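Local coordinates for AlkD2 (PDB 6M9M), which is of unknown function but binds inosine-5'-monophosphate and belongs to the HEAT-like repeat family of DNA glycosylases, at residues Y57-F62 against W85-V90; K93-F98 against E128-W133; Q4-L9 against K40-L45; S14-E17 against E22-Q25. One frame throughout, in Å; residues are numbered along the deposited sequence. Where two conformers were deposited one is given.

Contact 1: Y57-F62 against W85-V90. With IMP (inosinic acid), chain B.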
# COMPACT_ATOMS: atom_id res chain seq x y z
N TYR A 57 -11.62 4.48 7.38
CA TYR A 57 -12.82 3.88 6.80
C TYR A 57 -12.99 4.28 5.34
O TYR A 57 -13.24 3.44 4.47
CB TYR A 57 -14.02 4.30 7.66
CG TYR A 57 -15.37 4.13 7.03
CD1 TYR A 57 -15.92 5.14 6.27
CD2 TYR A 57 -16.10 2.96 7.18
CE1 TYR A 57 -17.16 5.02 5.69
CE2 TYR A 57 -17.35 2.82 6.60
CZ TYR A 57 -17.87 3.85 5.84
OH TYR A 57 -19.10 3.77 5.24
N ALA A 58 -12.84 5.58 5.05
CA ALA A 58 -13.02 6.07 3.69
C ALA A 58 -12.01 5.47 2.73
O ALA A 58 -12.34 5.18 1.57
CB ALA A 58 -12.89 7.59 3.68
N VAL A 59 -10.76 5.31 3.18
CA VAL A 59 -9.72 4.75 2.32
C VAL A 59 -9.96 3.27 2.06
O VAL A 59 -9.70 2.78 0.96
CB VAL A 59 -8.32 5.08 2.85
CG1 VAL A 59 -7.24 4.46 1.99
CG2 VAL A 59 -8.14 6.60 2.92
N PHE A 60 -10.47 2.53 3.06
CA PHE A 60 -10.91 1.17 2.76
C PHE A 60 -11.98 1.17 1.67
O PHE A 60 -11.96 0.34 0.76
CB PHE A 60 -11.40 0.43 4.02
CG PHE A 60 -10.30 -0.07 4.93
CD1 PHE A 60 -9.41 -1.03 4.48
CD2 PHE A 60 -10.19 0.37 6.23
CE1 PHE A 60 -8.40 -1.51 5.31
CE2 PHE A 60 -9.19 -0.10 7.07
CZ PHE A 60 -8.29 -1.05 6.61
N LEU A 61 -12.96 2.08 1.77
CA LEU A 61 -13.97 2.20 0.72
C LEU A 61 -13.34 2.49 -0.64
O LEU A 61 -13.70 1.87 -1.65
CB LEU A 61 -15.00 3.26 1.05
CG LEU A 61 -16.04 2.98 2.13
CD1 LEU A 61 -16.95 4.20 2.25
CD2 LEU A 61 -16.83 1.73 1.81
N PHE A 62 -12.39 3.43 -0.70
CA PHE A 62 -11.72 3.71 -1.96
C PHE A 62 -11.11 2.43 -2.54
O PHE A 62 -11.22 2.17 -3.73
CB PHE A 62 -10.61 4.76 -1.79
CG PHE A 62 -11.09 6.17 -1.49
CD1 PHE A 62 -12.27 6.70 -2.03
CD2 PHE A 62 -10.31 7.00 -0.70
CE1 PHE A 62 -12.64 8.03 -1.75
CE2 PHE A 62 -10.69 8.30 -0.41
CZ PHE A 62 -11.85 8.81 -0.93
N TRP A 85 -0.17 8.71 9.90
CA TRP A 85 0.51 7.50 9.47
C TRP A 85 -0.41 6.30 9.46
O TRP A 85 -0.17 5.36 8.69
CB TRP A 85 1.77 7.26 10.31
CG TRP A 85 1.54 6.87 11.74
CD1 TRP A 85 1.55 7.69 12.83
CD2 TRP A 85 1.28 5.54 12.23
NE1 TRP A 85 1.32 6.96 13.97
CE2 TRP A 85 1.15 5.64 13.63
CE3 TRP A 85 1.16 4.28 11.63
CZ2 TRP A 85 0.89 4.53 14.44
CZ3 TRP A 85 0.89 3.19 12.44
CH2 TRP A 85 0.76 3.32 13.82
N ARG A 86 -1.46 6.28 10.29
CA ARG A 86 -2.40 5.16 10.27
C ARG A 86 -3.23 5.17 8.99
O ARG A 86 -3.54 4.12 8.43
CB ARG A 86 -3.27 5.17 11.52
CG ARG A 86 -2.46 4.84 12.77
CD ARG A 86 -3.29 4.96 14.05
NE ARG A 86 -2.51 4.63 15.24
CZ ARG A 86 -2.24 3.40 15.65
NH1 ARG A 86 -2.71 2.35 15.00
NH2 ARG A 86 -1.49 3.21 16.72
N VAL A 87 -3.60 6.36 8.51
CA VAL A 87 -4.26 6.46 7.21
C VAL A 87 -3.32 5.98 6.11
O VAL A 87 -3.75 5.28 5.18
CB VAL A 87 -4.77 7.89 6.95
CG1 VAL A 87 -5.39 7.98 5.56
CG2 VAL A 87 -5.78 8.33 8.01
N GLN A 88 -2.04 6.34 6.20
CA GLN A 88 -1.07 5.84 5.21
C GLN A 88 -1.00 4.31 5.20
O GLN A 88 -0.89 3.70 4.13
CB GLN A 88 0.31 6.43 5.44
CG GLN A 88 0.39 7.92 5.20
CD GLN A 88 0.31 8.31 3.74
OE1 GLN A 88 0.51 7.49 2.85
NE2 GLN A 88 0.06 9.59 3.49
N GLU A 89 -1.08 3.67 6.36
CA GLU A 89 -1.10 2.21 6.37
C GLU A 89 -2.34 1.68 5.66
O GLU A 89 -2.26 0.69 4.93
CB GLU A 89 -1.05 1.67 7.79
CG GLU A 89 0.26 1.95 8.52
CD GLU A 89 1.49 1.29 7.88
OE1 GLU A 89 1.37 0.36 7.05
OE2 GLU A 89 2.61 1.73 8.20
N VAL A 90 -3.49 2.33 5.82
CA VAL A 90 -4.69 1.89 5.11
C VAL A 90 -4.54 2.11 3.61
O VAL A 90 -5.01 1.30 2.82
CB VAL A 90 -5.95 2.54 5.70
CG1 VAL A 90 -7.18 2.09 4.92
CG2 VAL A 90 -6.10 2.13 7.15
P IMP B . -1.08 -0.71 16.53
O1P IMP B . -1.47 -1.92 17.35
O2P IMP B . -0.73 0.45 17.44
O3P IMP B . -2.32 -0.29 15.61
O5' IMP B . 0.18 -1.11 15.66
C5' IMP B . 0.76 -0.21 14.73
C4' IMP B . 2.26 -0.27 14.82
O4' IMP B . 2.83 0.38 13.84
C3' IMP B . 2.76 0.45 16.21
O3' IMP B . 3.88 -0.33 16.81
C2' IMP B . 3.17 1.59 15.88
O2' IMP B . 4.17 2.08 16.89
C1' IMP B . 3.86 1.32 14.48
N9 IMP B . 4.09 2.32 13.66
C8 IMP B . 4.33 2.37 12.32
N7 IMP B . 4.55 3.66 11.98
C5 IMP B . 4.46 4.42 13.11
C6 IMP B . 4.60 5.80 13.28
O6 IMP B . 4.90 6.62 12.12
N1 IMP B . 4.47 6.34 14.49
C2 IMP B . 4.18 5.52 15.56
N3 IMP B . 4.05 4.17 15.38
C4 IMP B . 4.18 3.60 14.16
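Beside the IMP pocket of this HEAT-like repeat protein, Val59 and Phe60 of helix 52-65 pack against Val87 and Val90 of helix 85-102, whose first residues hold the nucleotide. The two short segments run nearly parallel, their axes 9.3 Å apart and 17° from alignment. Val90 is the bump in the middle: its CG1 methyl, anti to the backbone N, sits over the centre of the Phe60 ring, 3.5 Å from the centroid, as a CH-pi contact only 4° off the ring normal. The same methyl also touches Val59 CG1 at 3.8 Å, while Val59 CG2 meets Val87 CG1 more loosely. On another side of the helix, Trp85 and Arg86 grip IMP. The hypoxanthine lies flat over one indole face, with Trp85 NE1 3.3 Å from IMP N1. Arg86 CG lies over the rim of the opposite face, and the guanidinium carries on across it with Trp85 CH2 under its centre, so the indole is sandwiched between base and arginine. The guanidinium edge meets the phosphate: Arg86 NH1 donates to IMP O3P at 2.7 Å and Arg86 NH2 to IMP O2P at 3.0 Å, both nearly straight. His18 ND1 and Gly19 N also bond the ligand. Near-parallel neighbouring helices joined by buried apolar side chains are the packing of a HEAT-like repeat solenoid, here with the nucleotide site at the N-terminal end of helix 85-102.

Contact 2: K93-F98 against E128-W133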
# COMPACT_ATOMS: atom_id res chain seq x y z
N LYS A 93 -3.00 -0.87 2.13
CA LYS A 93 -3.97 -1.96 2.05
C LYS A 93 -4.96 -1.75 0.92
O LYS A 93 -5.34 -2.70 0.23
CB LYS A 93 -4.72 -2.09 3.37
CG LYS A 93 -3.83 -2.50 4.53
CD LYS A 93 -4.53 -2.50 5.87
CE LYS A 93 -3.53 -2.62 7.01
NZ LYS A 93 -2.82 -3.93 6.99
N ALA A 94 -5.40 -0.50 0.73
CA ALA A 94 -6.34 -0.21 -0.35
C ALA A 94 -5.69 -0.40 -1.71
O ALA A 94 -6.35 -0.83 -2.67
CB ALA A 94 -6.88 1.20 -0.20
N PHE A 95 -4.40 -0.09 -1.84
CA PHE A 95 -3.71 -0.35 -3.09
C PHE A 95 -3.61 -1.85 -3.34
O PHE A 95 -3.83 -2.31 -4.47
CB PHE A 95 -2.32 0.30 -3.09
CG PHE A 95 -1.62 0.12 -4.40
CD1 PHE A 95 -2.07 0.79 -5.51
CD2 PHE A 95 -0.60 -0.80 -4.55
CE1 PHE A 95 -1.52 0.58 -6.76
CE2 PHE A 95 -0.03 -1.01 -5.80
CZ PHE A 95 -0.50 -0.32 -6.90
N ASP A 96 -3.29 -2.63 -2.31
CA ASP A 96 -3.28 -4.09 -2.48
C ASP A 96 -4.66 -4.59 -2.90
O ASP A 96 -4.77 -5.51 -3.71
CB ASP A 96 -2.82 -4.75 -1.18
CG ASP A 96 -2.54 -6.22 -1.33
OD1 ASP A 96 -1.93 -6.61 -2.33
OD2 ASP A 96 -2.88 -6.97 -0.39
N GLU A 97 -5.72 -3.99 -2.34
CA GLU A 97 -7.09 -4.36 -2.71
C GLU A 97 -7.34 -4.12 -4.19
O GLU A 97 -7.95 -4.96 -4.87
CB GLU A 97 -8.08 -3.59 -1.84
CG GLU A 97 -9.54 -3.89 -2.12
CD GLU A 97 -9.96 -5.27 -1.73
OE1 GLU A 97 -9.35 -5.82 -0.80
OE2 GLU A 97 -10.92 -5.80 -2.35
N PHE A 98 -6.93 -2.97 -4.71
CA PHE A 98 -7.05 -2.71 -6.14
C PHE A 98 -6.37 -3.82 -6.94
O PHE A 98 -6.95 -4.38 -7.89
CB PHE A 98 -6.40 -1.37 -6.52
CG PHE A 98 -6.24 -1.23 -8.00
CD1 PHE A 98 -7.33 -1.01 -8.81
CD2 PHE A 98 -5.01 -1.42 -8.61
CE1 PHE A 98 -7.22 -0.95 -10.18
CE2 PHE A 98 -4.90 -1.38 -9.99
CZ PHE A 98 -6.00 -1.13 -10.77
N GLU A 128 4.97 -1.37 0.31
CA GLU A 128 4.51 -1.96 1.56
C GLU A 128 3.23 -2.76 1.38
O GLU A 128 3.07 -3.83 1.97
CB GLU A 128 4.29 -0.87 2.61
CG GLU A 128 3.97 -1.38 4.00
CD GLU A 128 5.16 -1.98 4.75
OE1 GLU A 128 6.32 -1.80 4.30
OE2 GLU A 128 4.91 -2.59 5.80
N GLY A 129 2.30 -2.24 0.59
CA GLY A 129 0.99 -2.86 0.50
C GLY A 129 1.01 -4.25 -0.10
O GLY A 129 0.17 -5.08 0.25
N LEU A 130 1.96 -4.53 -0.98
CA LEU A 130 2.06 -5.85 -1.60
C LEU A 130 2.87 -6.85 -0.77
O LEU A 130 2.95 -8.02 -1.14
CB LEU A 130 2.62 -5.73 -3.02
CG LEU A 130 1.58 -5.47 -4.11
CD1 LEU A 130 0.89 -4.13 -3.92
CD2 LEU A 130 2.24 -5.58 -5.48
N ARG A 131 3.48 -6.43 0.35
CA ARG A 131 4.23 -7.39 1.16
C ARG A 131 3.27 -8.43 1.74
O ARG A 131 2.16 -8.08 2.18
CB ARG A 131 4.93 -6.65 2.31
CG ARG A 131 6.06 -5.72 1.87
CD ARG A 131 6.66 -4.98 3.06
NE ARG A 131 7.30 -5.94 3.95
CZ ARG A 131 7.70 -5.66 5.18
NH1 ARG A 131 7.55 -4.43 5.66
NH2 ARG A 131 8.27 -6.61 5.91
N ILE A 132 3.66 -9.70 1.75
CA ILE A 132 4.86 -10.27 1.13
C ILE A 132 4.60 -10.46 -0.36
O ILE A 132 3.65 -11.13 -0.75
CB ILE A 132 5.20 -11.61 1.83
CG1 ILE A 132 5.51 -11.36 3.30
CG2 ILE A 132 6.31 -12.31 1.08
CD1 ILE A 132 5.62 -12.62 4.17
N TRP A 133 5.43 -9.85 -1.21
CA TRP A 133 5.07 -9.76 -2.63
C TRP A 133 4.92 -11.15 -3.24
O TRP A 133 4.01 -11.40 -4.02
CB TRP A 133 6.10 -8.98 -3.43
CG TRP A 133 6.08 -7.49 -3.35
CD1 TRP A 133 6.15 -6.70 -2.23
CD2 TRP A 133 6.05 -6.60 -4.47
NE1 TRP A 133 6.17 -5.36 -2.59
CE2 TRP A 133 6.09 -5.28 -3.96
CE3 TRP A 133 5.99 -6.79 -5.85
CZ2 TRP A 133 6.08 -4.17 -4.79
CZ3 TRP A 133 5.97 -5.68 -6.67
CH2 TRP A 133 6.02 -4.38 -6.13
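Asp96 and Phe95 of helix 85-102 reach across to Gly129 and Leu130 of segment 128-133. Both side chains of helix 85-102 take the same first torsion, CG trans to the backbone N (chi1 -169° for Asp96, -177° for Phe95), which carries them toward the other segment. Asp96 lies against the Gly129 carbonyl oxygen: both its CB and its CG come within 3.3 Å of Gly129 O. The close approach is consistent with the lack of a side chain at Gly129. The carboxylate oxygens have other partners: Asp96 OD1 the hydroxyl of Tyr104, and Asp96 OD2 a salt bridge to Arg136. Leu130 has two conformers, so its contact is less certain; in one, its CD1 methyl meets the edge of the Phe95 ring near the ring plane, 3.7 Å from Phe95 CD2. Trp114 also meets the Phe95 ring. Arg131 turns back to Glu128 on its own segment: Arg131 NH1 gives Glu128 OE1 a salt-bridge hydrogen bond of 3.2 Å at 165°, in the guanidinium plane, on the syn side of the carboxylate but tilted out of its plane. Arg131 NE forms a second salt bridge, to Asp171. A cis peptide precedes Ile132. Gly129 O thus rests against the carbons of Asp96, with no hydrogen bond between the segments, while Tyr104 and Arg136 engage the carboxylate oxygens and would probably offset its charge.

Contact 3: Q4-L9 against K40-L45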
# COMPACT_ATOMS: atom_id res chain seq x y z
N GLN A 4 -25.31 12.80 8.40
CA GLN A 4 -25.62 12.16 9.68
C GLN A 4 -24.83 10.87 9.83
O GLN A 4 -24.34 10.55 10.93
CB GLN A 4 -27.12 11.89 9.78
CG GLN A 4 -27.96 13.14 9.93
CD GLN A 4 -29.44 12.88 9.75
OE1 GLN A 4 -29.86 11.74 9.51
NE2 GLN A 4 -30.25 13.93 9.85
N TYR A 5 -24.69 10.11 8.75
CA TYR A 5 -23.98 8.84 8.86
C TYR A 5 -22.50 9.08 9.15
O TYR A 5 -21.92 8.39 9.99
CB TYR A 5 -24.18 8.00 7.61
CG TYR A 5 -23.62 6.62 7.77
CD1 TYR A 5 -24.16 5.75 8.72
CD2 TYR A 5 -22.56 6.17 7.01
CE1 TYR A 5 -23.66 4.48 8.88
CE2 TYR A 5 -22.05 4.91 7.16
CZ TYR A 5 -22.60 4.06 8.10
OH TYR A 5 -22.09 2.80 8.26
N VAL A 6 -21.88 10.06 8.48
CA VAL A 6 -20.50 10.40 8.79
C VAL A 6 -20.36 10.81 10.25
O VAL A 6 -19.39 10.45 10.92
CB VAL A 6 -19.96 11.48 7.83
CG1 VAL A 6 -18.59 11.97 8.26
CG2 VAL A 6 -19.86 10.91 6.42
N ALA A 7 -21.35 11.55 10.78
CA ALA A 7 -21.31 11.93 12.19
C ALA A 7 -21.38 10.71 13.10
O ALA A 7 -20.69 10.66 14.13
CB ALA A 7 -22.43 12.93 12.51
N ARG A 8 -22.17 9.70 12.73
CA ARG A 8 -22.20 8.47 13.52
C ARG A 8 -20.87 7.74 13.47
O ARG A 8 -20.40 7.22 14.50
CB ARG A 8 -23.34 7.56 13.06
CG ARG A 8 -24.73 8.04 13.45
CD ARG A 8 -25.72 6.89 13.49
NE ARG A 8 -27.03 7.32 13.99
CZ ARG A 8 -28.04 6.49 14.24
NH1 ARG A 8 -27.91 5.19 14.04
NH2 ARG A 8 -29.19 6.98 14.68
N LEU A 9 -20.24 7.66 12.29
CA LEU A 9 -18.92 7.04 12.19
C LEU A 9 -17.91 7.75 13.07
O LEU A 9 -17.06 7.11 13.70
CB LEU A 9 -18.46 7.05 10.73
CG LEU A 9 -19.33 6.26 9.75
CD1 LEU A 9 -18.83 6.51 8.32
CD2 LEU A 9 -19.30 4.79 10.06
N LYS A 40 -19.41 5.94 -3.54
CA LYS A 40 -18.36 6.88 -3.92
C LYS A 40 -18.56 8.24 -3.25
O LYS A 40 -17.61 8.83 -2.73
CB LYS A 40 -18.28 7.03 -5.43
CG LYS A 40 -17.71 5.80 -6.13
CD LYS A 40 -17.94 5.83 -7.62
CE LYS A 40 -17.73 4.44 -8.21
NZ LYS A 40 -17.95 4.39 -9.68
N LYS A 41 -19.80 8.74 -3.26
CA LYS A 41 -20.09 10.02 -2.63
C LYS A 41 -19.83 9.94 -1.13
O LYS A 41 -19.24 10.86 -0.54
CB LYS A 41 -21.55 10.40 -2.90
CG LYS A 41 -21.89 10.54 -4.37
CD LYS A 41 -23.38 10.82 -4.60
CE LYS A 41 -23.71 10.81 -6.07
NZ LYS A 41 -25.13 11.16 -6.32
N LEU A 42 -20.24 8.84 -0.50
CA LEU A 42 -19.98 8.66 0.92
C LEU A 42 -18.49 8.62 1.22
O LEU A 42 -18.03 9.21 2.21
CB LEU A 42 -20.68 7.38 1.40
CG LEU A 42 -20.38 6.99 2.85
CD1 LEU A 42 -20.79 8.10 3.83
CD2 LEU A 42 -21.07 5.68 3.18
N ALA A 43 -17.71 7.91 0.40
CA ALA A 43 -16.28 7.82 0.64
C ALA A 43 -15.61 9.19 0.59
O ALA A 43 -14.78 9.52 1.43
CB ALA A 43 -15.65 6.87 -0.38
N PHE A 44 -15.94 10.01 -0.42
CA PHE A 44 -15.35 11.33 -0.50
C PHE A 44 -15.75 12.19 0.69
O PHE A 44 -14.93 12.95 1.23
CB PHE A 44 -15.70 12.03 -1.81
CG PHE A 44 -14.97 11.47 -3.00
CD1 PHE A 44 -13.59 11.47 -3.06
CD2 PHE A 44 -15.66 10.96 -4.08
CE1 PHE A 44 -12.92 10.97 -4.15
CE2 PHE A 44 -14.99 10.46 -5.19
CZ PHE A 44 -13.62 10.49 -5.22
N LEU A 45 -17.01 12.09 1.13
CA LEU A 45 -17.44 12.89 2.28
C LEU A 45 -16.73 12.42 3.54
O LEU A 45 -16.26 13.24 4.34
CB LEU A 45 -18.95 12.83 2.44
CG LEU A 45 -19.50 13.81 3.49
CD1 LEU A 45 -19.26 15.26 3.11
CD2 LEU A 45 -20.99 13.53 3.69
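Val6 of helix 2-13 presents one methyl, CG2, to two leucines a helical turn apart on helix 36-47: Val6 CG2 is 3.9 Å from Leu42 CD1 and equally 3.9 Å from Leu45 CD2. That methyl is the bump, and the groove between the two leucine tips is the hollow. Leu42 answers in kind, its forked end lying against both Val6 and Tyr5. Its chi1 of 175° sets the fork trans to the backbone N and swings the tip across to the other helix, where the Leu42 CD1 methyl meets the Tyr5 ring at its edge, 4.1 Å from Tyr5 CD2. The ring and the leucine cross at about a right angle, while Val6 and Leu42 lie alongside each other, pointing opposite ways. Leu9 CG rests over the rim of one face of the Tyr5 ring. The segment axes stay 10.7 Å apart and cross at -52°, so the contact is made by the ends of a few side chains. Tyr5 OH hydrogen-bonds to Asp30 OD2, and Tyr57 of helix 52-65 also packs on Tyr5, Leu9 and Leu42. Between the two segments the touching atoms are all carbon, so this helix pair meets through dispersion and the hydrophobic effect.

Contact 4: S14-E17 against E22-Q25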
# COMPACT_ATOMS: atom_id res chain seq x y z
N SER A 14 -13.84 7.55 16.89
CA SER A 14 -12.82 8.56 17.22
C SER A 14 -11.98 8.21 18.45
O SER A 14 -10.93 8.83 18.65
CB SER A 14 -13.45 9.93 17.41
OG SER A 14 -14.19 9.98 18.61
N LEU A 15 -12.41 7.26 19.27
CA LEU A 15 -11.67 6.88 20.47
C LEU A 15 -10.82 5.63 20.28
O LEU A 15 -10.10 5.24 21.21
CB LEU A 15 -12.62 6.70 21.66
CG LEU A 15 -13.45 7.92 22.08
CD1 LEU A 15 -14.37 7.58 23.25
CD2 LEU A 15 -12.56 9.11 22.44
N ILE A 16 -10.87 4.99 19.11
CA ILE A 16 -10.06 3.81 18.86
C ILE A 16 -8.60 4.25 18.71
O ILE A 16 -8.28 5.08 17.86
CB ILE A 16 -10.54 3.08 17.59
CG1 ILE A 16 -11.99 2.64 17.74
CG2 ILE A 16 -9.66 1.88 17.32
CD1 ILE A 16 -12.62 2.19 16.46
N GLU A 17 -7.72 3.66 19.51
CA GLU A 17 -6.33 4.07 19.54
C GLU A 17 -5.40 3.10 18.83
O GLU A 17 -4.24 3.47 18.58
CB GLU A 17 -5.85 4.28 20.99
CG GLU A 17 -6.45 5.51 21.61
CD GLU A 17 -6.03 5.80 23.03
OE1 GLU A 17 -5.08 5.19 23.58
OE2 GLU A 17 -6.69 6.69 23.60
N GLU A 22 -11.93 -2.67 12.85
CA GLU A 22 -13.29 -2.16 12.99
C GLU A 22 -13.67 -1.27 11.81
O GLU A 22 -14.76 -1.39 11.25
CB GLU A 22 -13.45 -1.39 14.30
CG GLU A 22 -13.20 -2.21 15.54
CD GLU A 22 -13.53 -1.44 16.80
OE1 GLU A 22 -14.51 -0.66 16.78
OE2 GLU A 22 -12.82 -1.61 17.80
N GLU A 23 -12.76 -0.38 11.40
CA GLU A 23 -13.02 0.48 10.26
C GLU A 23 -13.14 -0.34 8.98
O GLU A 23 -14.03 -0.09 8.16
CB GLU A 23 -11.92 1.53 10.14
CG GLU A 23 -11.86 2.52 11.30
CD GLU A 23 -10.83 2.16 12.37
OE1 GLU A 23 -10.45 0.99 12.48
OE2 GLU A 23 -10.40 3.08 13.11
N GLU A 24 -12.26 -1.32 8.81
CA GLU A 24 -12.30 -2.18 7.63
C GLU A 24 -13.62 -2.92 7.53
O GLU A 24 -14.23 -2.96 6.46
CB GLU A 24 -11.14 -3.17 7.72
CG GLU A 24 -11.01 -4.04 6.49
CD GLU A 24 -9.93 -5.09 6.62
OE1 GLU A 24 -9.64 -5.51 7.77
OE2 GLU A 24 -9.38 -5.51 5.57
N GLN A 25 -14.07 -3.53 8.62
CA GLN A 25 -15.30 -4.31 8.55
C GLN A 25 -16.51 -3.43 8.26
O GLN A 25 -17.40 -3.82 7.50
CB GLN A 25 -15.50 -5.13 9.82
CG GLN A 25 -16.71 -6.05 9.75
CD GLN A 25 -16.70 -6.97 8.53
OE1 GLN A 25 -15.79 -7.79 8.37
NE2 GLN A 25 -17.69 -6.82 7.67
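Ile16 lays its terminal methyl against the Glu22 carboxylate. Ile16 CD1 is 3.4 Å from Glu22 OE1 and 3.8 Å from Glu22 CD, with Glu22 OE2 a little farther at 4.0 Å, so the methyl sits closer to OE1 than to the rest of the group. Two torsions bring it there: Ile16 CG1 is trans to the carbonyl carbon (chi1 -60°), and the chain then extends to CD1 (chi2 167°). Glu22 starts in the same way and stretches out beyond CG, and the two side chains meet at an oblique angle. A second carboxylate approaches from a different direction: Glu23 bends at chi2, which turns its end back toward the loop and leaves Glu23 OE2 4.1 Å from Ile16 CD1. The backbones themselves stay well apart, with 9.0 Å between Ile16 CA and Glu22 CA, the nearest such pair. Residues 14-17 belong to the loop joining helix 2-13 to helix 21-32 at the start of the alpha-helical array, and this loop goes on to His18 and Gly19, both of which bind IMP. The Ile16 side chain is itself about 8 Å from the nucleotide. Glu22 is exposed to solvent, whereas Glu23 is buried and packs beside Gln53 and Met56 of helix 52-65. Gln53 also reaches the loop from that helix, its side-chain NE2 hydrogen-bonding to the backbone oxygen of Ile16.

The four contacts join successive parts of one helical array. Along the chain, contact 4 falls between the two segments of contact 3; contact 1 follows, then contact 2. Contacts 1 and 2 share helix 85-102, with centres 12 Å apart, and touch where Val59 meets Ala94. Contact 1 also touches contacts 3 and 4, whose centres lie 14 and 11 Å away; Tyr57 packs on Leu42 and Leu9, and Phe60 on Glu24. Contacts 2 and 3 lie farthest apart, at 25 Å between centres. Helix 52-65 therefore packs between the N-terminal helices and helix 85-102, and the IMP site draws on both the loop before helix 21-32 and the start of helix 85-102.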